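Local coordinates for 3-oxoacyl-(acyl-carrier protein) synthase II (PDB 1J3N) that probably catalyses the condensation step of fatty acid elongation, joining an acyl group to malonyl-acyl-carrier protein to give a 3-oxoacyl-acyl-carrier protein, at residues Glu20-Ala25 against Gly344-Ile349; Gly99-Thr104 against Ala165-Ser170; Met109-Ala114 against Pro129-Met134; Arg117-Leu120 against Arg126-Pro129; Leu172-Ile175 against Glu179-Leu182. One frame throughout, in Å; residues are numbered along the deposited sequence.

Contact 1. Residues Glu20-Ala25 against Gly344-Ile349; sequences EAFHKA and GAVEAI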
# COMPACT_ATOMS: atom_id res chain seq x y z
N GLU A 20 -17.84 17.31 12.62
CA GLU A 20 -18.16 18.44 13.49
C GLU A 20 -17.81 18.16 14.96
O GLU A 20 -17.21 19.01 15.62
CB GLU A 20 -19.65 18.81 13.36
CG GLU A 20 -20.07 20.05 14.15
CD GLU A 20 -19.19 21.28 13.87
OE1 GLU A 20 -18.97 21.61 12.68
OE2 GLU A 20 -18.74 21.92 14.84
N ALA A 21 -18.17 16.98 15.46
CA ALA A 21 -17.86 16.63 16.84
C ALA A 21 -16.35 16.70 17.07
O ALA A 21 -15.88 17.15 18.12
CB ALA A 21 -18.37 15.22 17.17
N PHE A 22 -15.59 16.24 16.08
CA PHE A 22 -14.13 16.25 16.15
C PHE A 22 -13.61 17.67 16.27
O PHE A 22 -12.73 17.94 17.10
CB PHE A 22 -13.56 15.56 14.89
CG PHE A 22 -12.04 15.57 14.81
CD1 PHE A 22 -11.26 15.30 15.93
CD2 PHE A 22 -11.41 15.81 13.60
CE1 PHE A 22 -9.86 15.27 15.84
CE2 PHE A 22 -10.02 15.77 13.49
CZ PHE A 22 -9.24 15.50 14.63
N HIS A 23 -14.15 18.58 15.47
CA HIS A 23 -13.72 19.98 15.49
C HIS A 23 -14.02 20.68 16.82
O HIS A 23 -13.15 21.35 17.38
CB HIS A 23 -14.37 20.75 14.33
CG HIS A 23 -13.80 22.11 14.14
ND1 HIS A 23 -14.42 23.26 14.59
CD2 HIS A 23 -12.61 22.51 13.61
CE1 HIS A 23 -13.64 24.30 14.37
NE2 HIS A 23 -12.54 23.88 13.77
N LYS A 24 -15.24 20.52 17.31
CA LYS A 24 -15.61 21.12 18.58
C LYS A 24 -14.72 20.60 19.71
O LYS A 24 -14.26 21.36 20.56
CB LYS A 24 -17.08 20.82 18.91
CG LYS A 24 -18.08 21.67 18.15
CD LYS A 24 -19.48 21.52 18.75
CE LYS A 24 -20.47 22.49 18.13
NZ LYS A 24 -21.79 22.46 18.82
N ALA A 25 -14.47 19.29 19.70
CA ALA A 25 -13.64 18.65 20.71
C ALA A 25 -12.20 19.16 20.70
O ALA A 25 -11.55 19.25 21.75
CB ALA A 25 -13.66 17.13 20.52
N GLY A 344 -2.40 10.29 9.50
CA GLY A 344 -2.31 11.26 8.42
C GLY A 344 -3.65 11.71 7.86
O GLY A 344 -3.78 12.86 7.44
N ALA A 345 -4.63 10.82 7.86
CA ALA A 345 -5.96 11.13 7.36
C ALA A 345 -6.74 12.03 8.33
O ALA A 345 -7.25 13.09 7.94
CB ALA A 345 -6.75 9.84 7.12
N VAL A 346 -6.84 11.62 9.59
CA VAL A 346 -7.56 12.42 10.58
C VAL A 346 -6.91 13.78 10.83
O VAL A 346 -7.59 14.76 11.13
CB VAL A 346 -7.69 11.63 11.91
CG1 VAL A 346 -8.25 12.53 13.01
CG2 VAL A 346 -8.62 10.43 11.70
N GLU A 347 -5.58 13.83 10.73
CA GLU A 347 -4.84 15.07 10.93
C GLU A 347 -5.02 15.98 9.73
O GLU A 347 -4.93 17.21 9.84
CB GLU A 347 -3.35 14.77 11.15
CG GLU A 347 -3.01 14.46 12.59
CD GLU A 347 -1.80 13.56 12.73
OE1 GLU A 347 -0.82 13.75 11.98
OE2 GLU A 347 -1.82 12.67 13.61
N ALA A 348 -5.27 15.39 8.56
CA ALA A 348 -5.50 16.17 7.36
C ALA A 348 -6.87 16.82 7.55
O ALA A 348 -7.11 17.94 7.10
CB ALA A 348 -5.49 15.27 6.12
N ILE A 349 -7.78 16.10 8.20
CA ILE A 349 -9.11 16.63 8.45
C ILE A 349 -9.01 17.85 9.37
O ILE A 349 -9.60 18.90 9.11
CB ILE A 349 -10.02 15.55 9.07
CG1 ILE A 349 -10.28 14.44 8.02
CG2 ILE A 349 -11.34 16.18 9.53
CD1 ILE A 349 -11.24 13.36 8.45
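Phe22 and Val346 are brought together by two trans torsions: the ring carbon CG of Phe22 stands opposite its backbone N (chi1 177°), and CG1 of Val346 does the same (171°). The first turns the phenyl group from helix 19-28 toward helix 343-357; the second lays a methyl near the ring's far end. Phe22 CZ and Val346 CG1 come within 3.5 Å, an oblique approach of methyl to ring. Phe22 CE2 also lies 3.5 Å from Val346 O, so the ring touches the helix backbone as well as its side chains. One turn further on, Ile349 offers its CG2 branch to the rim of the ring, near its plane, at 4.1 Å from Phe22 CD2. No hydrogen bond crosses the contact; one ring does the work from helix 19-28, touched by two branched residues three positions apart. Ala350 and Gln353, later on helix 343-357, extend the surface that Phe22 rests on. Ala11 and Thr13 of strand 4-13 touch the ring too, and Thr13 also meets Val346, so the phenyl group fills the corner between two helices and a strand. Everything that touches is buried. The contact joins the N-terminal and C-terminal halves of a condensing enzyme, and helix 343-357 packed against the central sheet in this way is consistent with the layered alpha/beta thiolase fold.

Contact 2. Residues Gly99-Thr104 against Ala165-Ser170; sequences GTLVGT and ADALGS
Leu101 spreads its two methyls over one turn of helix 163-176, CD2 lying 4.1 Å from Ala167 CB and CD1 packing 3.7 Å from Ser170 CB. This is strand-on-helix packing within a beta-alpha-beta crossover with a long insertion: strand 98-103 pairs in parallel with strand 182-189, the strand that follows the helix. The axes of strand 99-103 and helix 165-170 run nearly antiparallel, at 166°, and pass 7.8 Å apart, a separation that suits the small residues on the helix side. Ala167 presents just a methyl, which sits 3.7 Å from Leu101 O. The same Ala167 CB lies 4.3 Å from the backbone N of Gly103. The Leu101 side chain is somewhat twisted, with chi1 at -138° lying well away from a staggered value, while its CD1 also reaches the backbone at Ala167 O. The contact is thus made by carbon atoms and backbone carbonyl oxygens, with no hydrogen bond across it. On the helix, Asp166 turns its carboxylate to other partners, making a salt bridge with Arg260 and hydrogen bonds with Thr159 and with Ser155 of the second subunit. The backbone carbonyl of Asp166 takes two donors from opposite faces of its plane: Ser170 N at 2.8 Å from Asp166 O, and Ser170 OG at 2.7 Å, the hydroxyl standing above the carbonyl plane.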
# COMPACT_ATOMS: atom_id res chain seq x y z
N GLY A 99 -13.12 6.73 -7.31
CA GLY A 99 -12.09 5.82 -6.85
C GLY A 99 -12.09 5.70 -5.34
O GLY A 99 -12.74 6.48 -4.64
N THR A 100 -11.35 4.71 -4.85
CA THR A 100 -11.25 4.46 -3.42
C THR A 100 -9.78 4.21 -3.07
O THR A 100 -9.07 3.50 -3.80
CB THR A 100 -12.10 3.24 -3.01
OG1 THR A 100 -11.76 2.12 -3.83
CG2 THR A 100 -13.58 3.52 -3.18
N LEU A 101 -9.31 4.80 -1.98
CA LEU A 101 -7.93 4.64 -1.56
C LEU A 101 -7.80 4.90 -0.06
O LEU A 101 -7.37 5.98 0.37
CB LEU A 101 -7.03 5.60 -2.34
CG LEU A 101 -5.68 5.02 -2.82
CD1 LEU A 101 -4.86 6.12 -3.50
CD2 LEU A 101 -4.89 4.45 -1.65
N VAL A 102 -8.17 3.91 0.74
CA VAL A 102 -8.07 4.02 2.19
C VAL A 102 -6.98 3.06 2.63
O VAL A 102 -7.10 1.84 2.45
CB VAL A 102 -9.40 3.66 2.86
CG1 VAL A 102 -9.29 3.83 4.37
CG2 VAL A 102 -10.51 4.56 2.32
N GLY A 103 -5.90 3.61 3.17
CA GLY A 103 -4.81 2.76 3.60
C GLY A 103 -4.90 2.39 5.07
O GLY A 103 -5.81 2.83 5.78
N THR A 104 -3.97 1.55 5.51
CA THR A 104 -3.91 1.12 6.90
C THR A 104 -2.45 0.73 7.14
O THR A 104 -1.72 0.46 6.20
CB THR A 104 -4.82 -0.11 7.13
OG1 THR A 104 -4.77 -0.49 8.51
CG2 THR A 104 -4.38 -1.28 6.27
N ALA A 165 -1.44 10.24 4.77
CA ALA A 165 -1.04 11.33 3.88
C ALA A 165 -0.64 10.81 2.49
O ALA A 165 -0.93 11.44 1.47
CB ALA A 165 0.10 12.11 4.51
N ASP A 166 0.04 9.67 2.48
CA ASP A 166 0.49 9.01 1.26
C ASP A 166 -0.77 8.66 0.44
O ASP A 166 -0.82 8.86 -0.78
CB ASP A 166 1.26 7.74 1.64
CG ASP A 166 2.26 7.30 0.59
OD1 ASP A 166 2.16 7.72 -0.59
OD2 ASP A 166 3.16 6.50 0.94
N ALA A 167 -1.78 8.12 1.13
CA ALA A 167 -3.03 7.74 0.46
C ALA A 167 -3.75 8.95 -0.12
O ALA A 167 -4.24 8.91 -1.25
CB ALA A 167 -3.94 7.01 1.45
N LEU A 168 -3.82 10.04 0.65
CA LEU A 168 -4.47 11.26 0.19
C LEU A 168 -3.72 11.88 -0.98
O LEU A 168 -4.32 12.29 -1.97
CB LEU A 168 -4.58 12.26 1.35
CG LEU A 168 -5.73 11.96 2.33
CD1 LEU A 168 -5.69 12.87 3.55
CD2 LEU A 168 -7.05 12.13 1.57
N GLY A 169 -2.40 11.95 -0.86
CA GLY A 169 -1.59 12.51 -1.93
C GLY A 169 -1.68 11.65 -3.18
O GLY A 169 -1.63 12.15 -4.30
N SER A 170 -1.80 10.34 -3.00
CA SER A 170 -1.90 9.43 -4.14
C SER A 170 -3.26 9.58 -4.83
O SER A 170 -3.38 9.34 -6.03
CB SER A 170 -1.70 7.98 -3.69
OG SER A 170 -0.38 7.79 -3.19

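Contact 3. Residues Met109-Ala114 against Pro129-Met134; sequences METWEA and PFFIPM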
# COMPACT_ATOMS: atom_id res chain seq x y z
N MET A 109 -5.64 -6.52 12.77
CA MET A 109 -4.94 -6.93 13.98
C MET A 109 -5.75 -7.90 14.87
O MET A 109 -5.22 -8.91 15.33
CB MET A 109 -4.56 -5.68 14.79
CG MET A 109 -3.52 -5.91 15.88
SD MET A 109 -1.93 -6.50 15.25
CE MET A 109 -1.70 -7.93 16.30
N GLU A 110 -7.03 -7.61 15.11
CA GLU A 110 -7.84 -8.49 15.94
C GLU A 110 -8.01 -9.86 15.28
O GLU A 110 -7.95 -10.89 15.94
CB GLU A 110 -9.23 -7.90 16.20
CG GLU A 110 -9.24 -6.60 17.00
CD GLU A 110 -10.64 -6.23 17.49
OE1 GLU A 110 -11.64 -6.53 16.80
OE2 GLU A 110 -10.74 -5.62 18.57
N THR A 111 -8.20 -9.85 13.96
CA THR A 111 -8.37 -11.08 13.20
C THR A 111 -7.10 -11.92 13.27
O THR A 111 -7.16 -13.15 13.37
CB THR A 111 -8.72 -10.77 11.72
OG1 THR A 111 -10.00 -10.14 11.65
CG2 THR A 111 -8.75 -12.06 10.89
N TRP A 112 -5.96 -11.25 13.22
CA TRP A 112 -4.69 -11.96 13.29
C TRP A 112 -4.57 -12.72 14.61
O TRP A 112 -4.10 -13.86 14.64
CB TRP A 112 -3.51 -10.98 13.16
CG TRP A 112 -3.00 -10.81 11.75
CD1 TRP A 112 -3.10 -9.71 10.95
CD2 TRP A 112 -2.23 -11.77 11.00
NE1 TRP A 112 -2.44 -9.91 9.76
CE2 TRP A 112 -1.90 -11.17 9.77
CE3 TRP A 112 -1.79 -13.07 11.26
CZ2 TRP A 112 -1.14 -11.84 8.79
CZ3 TRP A 112 -1.04 -13.74 10.29
CH2 TRP A 112 -0.72 -13.11 9.07
N GLU A 113 -4.98 -12.09 15.71
CA GLU A 113 -4.90 -12.75 17.02
C GLU A 113 -5.91 -13.88 17.14
O GLU A 113 -5.58 -14.95 17.66
CB GLU A 113 -5.15 -11.74 18.14
CG GLU A 113 -4.10 -10.64 18.23
CD GLU A 113 -4.23 -9.81 19.50
OE1 GLU A 113 -3.46 -8.83 19.65
OE2 GLU A 113 -5.09 -10.13 20.34
N ALA A 114 -7.12 -13.65 16.66
CA ALA A 114 -8.18 -14.66 16.73
C ALA A 114 -7.85 -15.91 15.91
O ALA A 114 -7.92 -17.02 16.41
CB ALA A 114 -9.50 -14.06 16.26
N PRO A 129 -12.32 -19.46 6.61
CA PRO A 129 -12.12 -19.15 5.19
C PRO A 129 -12.26 -17.65 4.95
O PRO A 129 -12.11 -17.16 3.83
CB PRO A 129 -13.20 -19.97 4.48
CG PRO A 129 -14.29 -20.04 5.50
CD PRO A 129 -13.52 -20.29 6.80
N PHE A 130 -12.55 -16.92 6.03
CA PHE A 130 -12.69 -15.47 5.94
C PHE A 130 -11.46 -14.79 6.55
O PHE A 130 -11.40 -13.56 6.64
CB PHE A 130 -13.95 -15.01 6.67
CG PHE A 130 -15.22 -15.52 6.05
CD1 PHE A 130 -15.68 -14.99 4.84
CD2 PHE A 130 -15.94 -16.54 6.65
CE1 PHE A 130 -16.84 -15.48 4.24
CE2 PHE A 130 -17.10 -17.04 6.06
CZ PHE A 130 -17.55 -16.50 4.85
N PHE A 131 -10.47 -15.58 6.97
CA PHE A 131 -9.27 -14.99 7.56
C PHE A 131 -8.60 -14.02 6.59
O PHE A 131 -8.44 -12.84 6.91
CB PHE A 131 -8.28 -16.09 7.96
CG PHE A 131 -6.92 -15.55 8.36
CD1 PHE A 131 -6.81 -14.54 9.31
CD2 PHE A 131 -5.77 -16.04 7.76
CE1 PHE A 131 -5.56 -14.02 9.65
CE2 PHE A 131 -4.51 -15.52 8.10
CZ PHE A 131 -4.41 -14.51 9.04
N ILE A 132 -8.22 -14.50 5.42
CA ILE A 132 -7.56 -13.65 4.43
C ILE A 132 -8.36 -12.39 4.09
O ILE A 132 -7.85 -11.27 4.21
CB ILE A 132 -7.24 -14.43 3.12
CG1 ILE A 132 -6.26 -15.57 3.41
CG2 ILE A 132 -6.65 -13.49 2.06
CD1 ILE A 132 -4.99 -15.12 4.10
N PRO A 133 -9.63 -12.55 3.67
CA PRO A 133 -10.49 -11.41 3.32
C PRO A 133 -10.70 -10.40 4.46
O PRO A 133 -10.93 -9.22 4.21
CB PRO A 133 -11.80 -12.07 2.91
CG PRO A 133 -11.38 -13.41 2.41
CD PRO A 133 -10.33 -13.82 3.40
N MET A 134 -10.64 -10.87 5.70
CA MET A 134 -10.85 -9.98 6.83
C MET A 134 -9.58 -9.27 7.30
O MET A 134 -9.64 -8.16 7.80
CB MET A 134 -11.45 -10.75 8.02
CG MET A 134 -12.90 -11.21 7.84
SD MET A 134 -13.50 -12.09 9.31
CE MET A 134 -13.50 -10.77 10.54
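Phe131 begins helix 131-135 by driving its ring at helix 109-122, where it meets Trp112 and Thr111; the two helices are joined by a loop and lie at the subunit interface. With CG opposite the backbone N (chi1 170°), the ring reaches across so that CZ points edge-on at the face of Trp112. This is a T-shaped stack, its planes at 83° and the centroid of Phe131 5.1 Å from that of the six-membered ring of Trp112. Phe131 CZ comes to 3.7 Å from Trp112 CZ3, placed toward the rim of the indole. Along the CD1-CE1 flank of the same ring, Thr111 CG2 lies 3.5 Å from Phe131 CD1. With an alanine in place of Phe131, the Trp112 face would probably lose its edge-on partner, a gap would open beside the indole, and the Thr111 methyl would lose its aromatic neighbour. Trp112 also stacks on Trp112 of the second subunit, and Phe131 packs on Met195 of that chain, so the pair is part of the dimer interface. Three residues along, Met134 crosses Thr111 at about a right angle. Its chain bends at chi3 to bring the terminal methyl back to the threonine hydroxyl, which is hydrogen-bonded to Asp69 OD2; Met134 CE lies 3.7 Å from Thr111 OG1.

Contact 4. Residues Arg117-Leu120 against Arg126-Pro129; sequences RVFL and RISP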
# COMPACT_ATOMS: atom_id res chain seq x y z
N ARG A 117 -4.77 -17.94 16.87
CA ARG A 117 -5.11 -18.75 18.04
C ARG A 117 -5.80 -20.03 17.57
O ARG A 117 -5.55 -21.10 18.11
CB ARG A 117 -6.03 -17.98 18.99
CG ARG A 117 -6.38 -18.76 20.25
CD ARG A 117 -7.11 -17.93 21.29
NE ARG A 117 -6.29 -16.84 21.84
CZ ARG A 117 -6.33 -15.58 21.43
NH1 ARG A 117 -5.55 -14.67 21.99
NH2 ARG A 117 -7.17 -15.21 20.46
N VAL A 118 -6.66 -19.90 16.57
CA VAL A 118 -7.37 -21.06 16.01
C VAL A 118 -6.32 -22.00 15.43
O VAL A 118 -6.33 -23.21 15.68
CB VAL A 118 -8.32 -20.65 14.88
CG1 VAL A 118 -8.77 -21.89 14.10
CG2 VAL A 118 -9.52 -19.92 15.44
N PHE A 119 -5.42 -21.42 14.64
CA PHE A 119 -4.34 -22.14 13.99
C PHE A 119 -3.55 -23.00 14.98
O PHE A 119 -3.17 -24.13 14.68
CB PHE A 119 -3.41 -21.13 13.29
CG PHE A 119 -2.12 -21.71 12.80
CD1 PHE A 119 -2.11 -22.88 12.05
CD2 PHE A 119 -0.91 -21.08 13.09
CE1 PHE A 119 -0.90 -23.42 11.59
CE2 PHE A 119 0.29 -21.61 12.64
CZ PHE A 119 0.30 -22.78 11.89
N LEU A 120 -3.31 -22.45 16.18
CA LEU A 120 -2.56 -23.14 17.22
C LEU A 120 -3.34 -24.18 18.03
O LEU A 120 -2.78 -25.20 18.43
CB LEU A 120 -1.94 -22.13 18.18
CG LEU A 120 -0.56 -21.58 17.80
CD1 LEU A 120 -0.51 -21.21 16.33
CD2 LEU A 120 -0.23 -20.38 18.68
N ARG A 126 -8.50 -25.56 10.31
CA ARG A 126 -9.62 -24.98 11.04
C ARG A 126 -9.61 -23.46 10.93
O ARG A 126 -10.46 -22.79 11.50
CB ARG A 126 -9.58 -25.40 12.52
CG ARG A 126 -9.95 -26.86 12.77
CD ARG A 126 -11.15 -27.31 11.90
NE ARG A 126 -12.32 -26.44 12.05
CZ ARG A 126 -13.49 -26.65 11.45
NH1 ARG A 126 -13.67 -27.70 10.66
NH2 ARG A 126 -14.49 -25.80 11.65
N ILE A 127 -8.63 -22.91 10.23
CA ILE A 127 -8.58 -21.46 10.06
C ILE A 127 -9.83 -21.08 9.29
O ILE A 127 -10.27 -21.81 8.41
CB ILE A 127 -7.34 -21.02 9.26
CG1 ILE A 127 -6.06 -21.39 10.02
CG2 ILE A 127 -7.39 -19.51 8.98
CD1 ILE A 127 -4.78 -21.08 9.27
N SER A 128 -10.43 -19.94 9.63
CA SER A 128 -11.63 -19.48 8.96
C SER A 128 -11.37 -19.15 7.50
O SER A 128 -10.31 -18.63 7.17
CB SER A 128 -12.16 -18.23 9.66
OG SER A 128 -13.19 -17.62 8.90
N PRO A 129 -12.32 -19.46 6.61
CA PRO A 129 -12.12 -19.15 5.19
C PRO A 129 -12.26 -17.65 4.95
O PRO A 129 -12.11 -17.16 3.83
CB PRO A 129 -13.20 -19.97 4.48
CG PRO A 129 -14.29 -20.04 5.50
CD PRO A 129 -13.52 -20.29 6.80
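The last turns of helix 109-122 and the loop that folds back toward helix 131-135 form the turn joining two helices at the dimer interface, closed here by Val118 and Phe119 against Arg126 and Ile127. The backbones come nearest at Phe119 CA and Ile127 CA, 5.8 Å apart. Val118 does most of the touching: its CG1 methyl, opposite the backbone N at 166°, presses on the loop main chain, 3.2 Å from Arg126 O. That is a tight van der Waals approach. The same methyl lies 3.9 Å from Arg126 CB, and Ile127 N is just beyond. The rest of the arginine bends at chi2 and chi3 and leads away from the helix, near a bound citrate that probably came from the crystallisation liquor. Beside it, Ile127 swings its outer carbons toward Phe119: CG1 stands 4.2 Å from Phe119 CB, and CD1 approaches the ring obliquely. Met195 of the second subunit packs on both of these residues, extending the apolar patch over the dimer interface. No hydrogen bond spans the two segments. The loop is instead tied to its surroundings at Ser128, whose N is hydrogen-bonded to Gln115 OE1 and whose OG caps Phe130 N.

Contact 5. Residues Leu172-Ile175 against Glu179-Leu182; sequences LRMI and EADL
Met174 O receives the main hydrogen bond of this contact, from Glu179 N at 2.9 Å, where the loop turns away from the end of helix 163-176. The donor nitrogen sits almost straight out from the carbonyl, at a C=O...N angle of 172°, but the N-H itself is bent away from that line, at 139°. A second and weak bond comes from Ala180 N, so two successive amides of the loop close on one helix carbonyl. Backbone also meets backbone one residue on: the CA-H of Ile175 points at Ala180 O, with Ile175 CA 3.3 Å from that oxygen. Arg2 ties both sides together, its NH2 binding Ile175 O and, weakly, Ala180 O, while its NH1 forms a salt bridge with Asp181 OD1 and Arg97 NE takes Asp181 OD2. Glu179 lies across the Met174 side chain, with Glu179 OE1 3.4 Å from Met174 CG, but its charge is met on the second subunit, by Arg173 of that chain at OE2 and Arg260 of that chain at OE1. On Ile175, CG2, anti to the backbone N, lies 3.6 Å from Ala180 O, while CD1 at the end of the other branch reaches Asp181 O at 4.0 Å. Replacing Ile175 by an alanine would probably open a gap between the helix end and the loop, with Leu238, Ala240 and Val4 losing this apolar neighbour. The turn leads the helix into strand 182-189, beside strands 232-240 and 4-13.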
# COMPACT_ATOMS: atom_id res chain seq x y z
N LEU A 172 -4.81 12.44 -4.80
CA LEU A 172 -4.63 13.74 -5.43
C LEU A 172 -4.13 13.50 -6.85
O LEU A 172 -4.66 14.06 -7.81
CB LEU A 172 -3.58 14.57 -4.67
CG LEU A 172 -3.05 15.82 -5.38
CD1 LEU A 172 -4.14 16.88 -5.49
CD2 LEU A 172 -1.86 16.38 -4.60
N ARG A 173 -3.11 12.65 -6.97
CA ARG A 173 -2.51 12.34 -8.27
C ARG A 173 -3.50 11.68 -9.22
O ARG A 173 -3.57 12.01 -10.39
CB ARG A 173 -1.30 11.42 -8.09
CG ARG A 173 -0.17 12.05 -7.32
CD ARG A 173 0.24 13.41 -7.88
NE ARG A 173 1.46 13.89 -7.24
CZ ARG A 173 1.74 15.17 -7.02
NH1 ARG A 173 0.89 16.12 -7.38
NH2 ARG A 173 2.88 15.51 -6.42
N MET A 174 -4.26 10.74 -8.67
CA MET A 174 -5.28 10.00 -9.40
C MET A 174 -6.27 10.96 -10.08
O MET A 174 -6.67 10.76 -11.22
CB MET A 174 -6.00 9.10 -8.41
CG MET A 174 -6.73 7.91 -8.97
SD MET A 174 -7.43 6.99 -7.56
CE MET A 174 -6.05 6.00 -7.07
N ILE A 175 -6.68 12.01 -9.36
CA ILE A 175 -7.62 12.96 -9.95
C ILE A 175 -6.89 13.91 -10.91
O ILE A 175 -7.39 14.20 -11.99
CB ILE A 175 -8.37 13.79 -8.84
CG1 ILE A 175 -9.15 12.83 -7.92
CG2 ILE A 175 -9.33 14.77 -9.49
CD1 ILE A 175 -9.86 13.52 -6.76
N GLU A 179 -7.61 9.92 -13.79
CA GLU A 179 -8.01 8.52 -13.57
C GLU A 179 -9.33 8.43 -12.81
O GLU A 179 -9.96 7.38 -12.75
CB GLU A 179 -6.92 7.76 -12.80
CG GLU A 179 -5.54 7.81 -13.47
CD GLU A 179 -4.46 7.12 -12.66
OE1 GLU A 179 -4.39 7.34 -11.43
OE2 GLU A 179 -3.67 6.34 -13.24
N ALA A 180 -9.74 9.55 -12.22
CA ALA A 180 -10.97 9.62 -11.46
C ALA A 180 -11.34 11.08 -11.25
O ALA A 180 -10.49 11.96 -11.35
CB ALA A 180 -10.78 8.92 -10.10
N ASP A 181 -12.61 11.33 -10.97
CA ASP A 181 -13.08 12.70 -10.73
C ASP A 181 -13.34 12.93 -9.25
O ASP A 181 -13.29 14.06 -8.77
CB ASP A 181 -14.33 12.97 -11.55
CG ASP A 181 -14.10 12.76 -13.01
OD1 ASP A 181 -13.03 13.22 -13.48
OD2 ASP A 181 -14.95 12.15 -13.69
N LEU A 182 -13.62 11.85 -8.54
CA LEU A 182 -13.88 11.93 -7.11
C LEU A 182 -13.27 10.69 -6.47
O LEU A 182 -13.32 9.60 -7.04
CB LEU A 182 -15.39 11.99 -6.87
CG LEU A 182 -15.89 12.45 -5.49
CD1 LEU A 182 -17.36 12.83 -5.57
CD2 LEU A 182 -15.66 11.35 -4.47

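In the fold
Contacts 1 and 2 lie in the buried heart of the chain, without hydrogen bonds or charge pairs across their segments; they touch, Ala348 CB packing 3.5 Å from Leu168 CD1, so helices 343-357 and 163-176 lie side by side. Contact 5, also buried, uses helix 163-176 again, at its far end, and meets contact 2 where Leu101 CD1 lies 3.8 Å from Met174 CE; it alone has hydrogen bonds across its segments. Contacts 3 and 4 share Pro129 and helix 109-122, about 29 and 38 Å (between centres) from contact 1. They belong to the dimer interface, contact 3 aromatic and largely buried, contact 4 partly open. Contacts 2 and 5 reach the second subunit through Asp166 and Glu179.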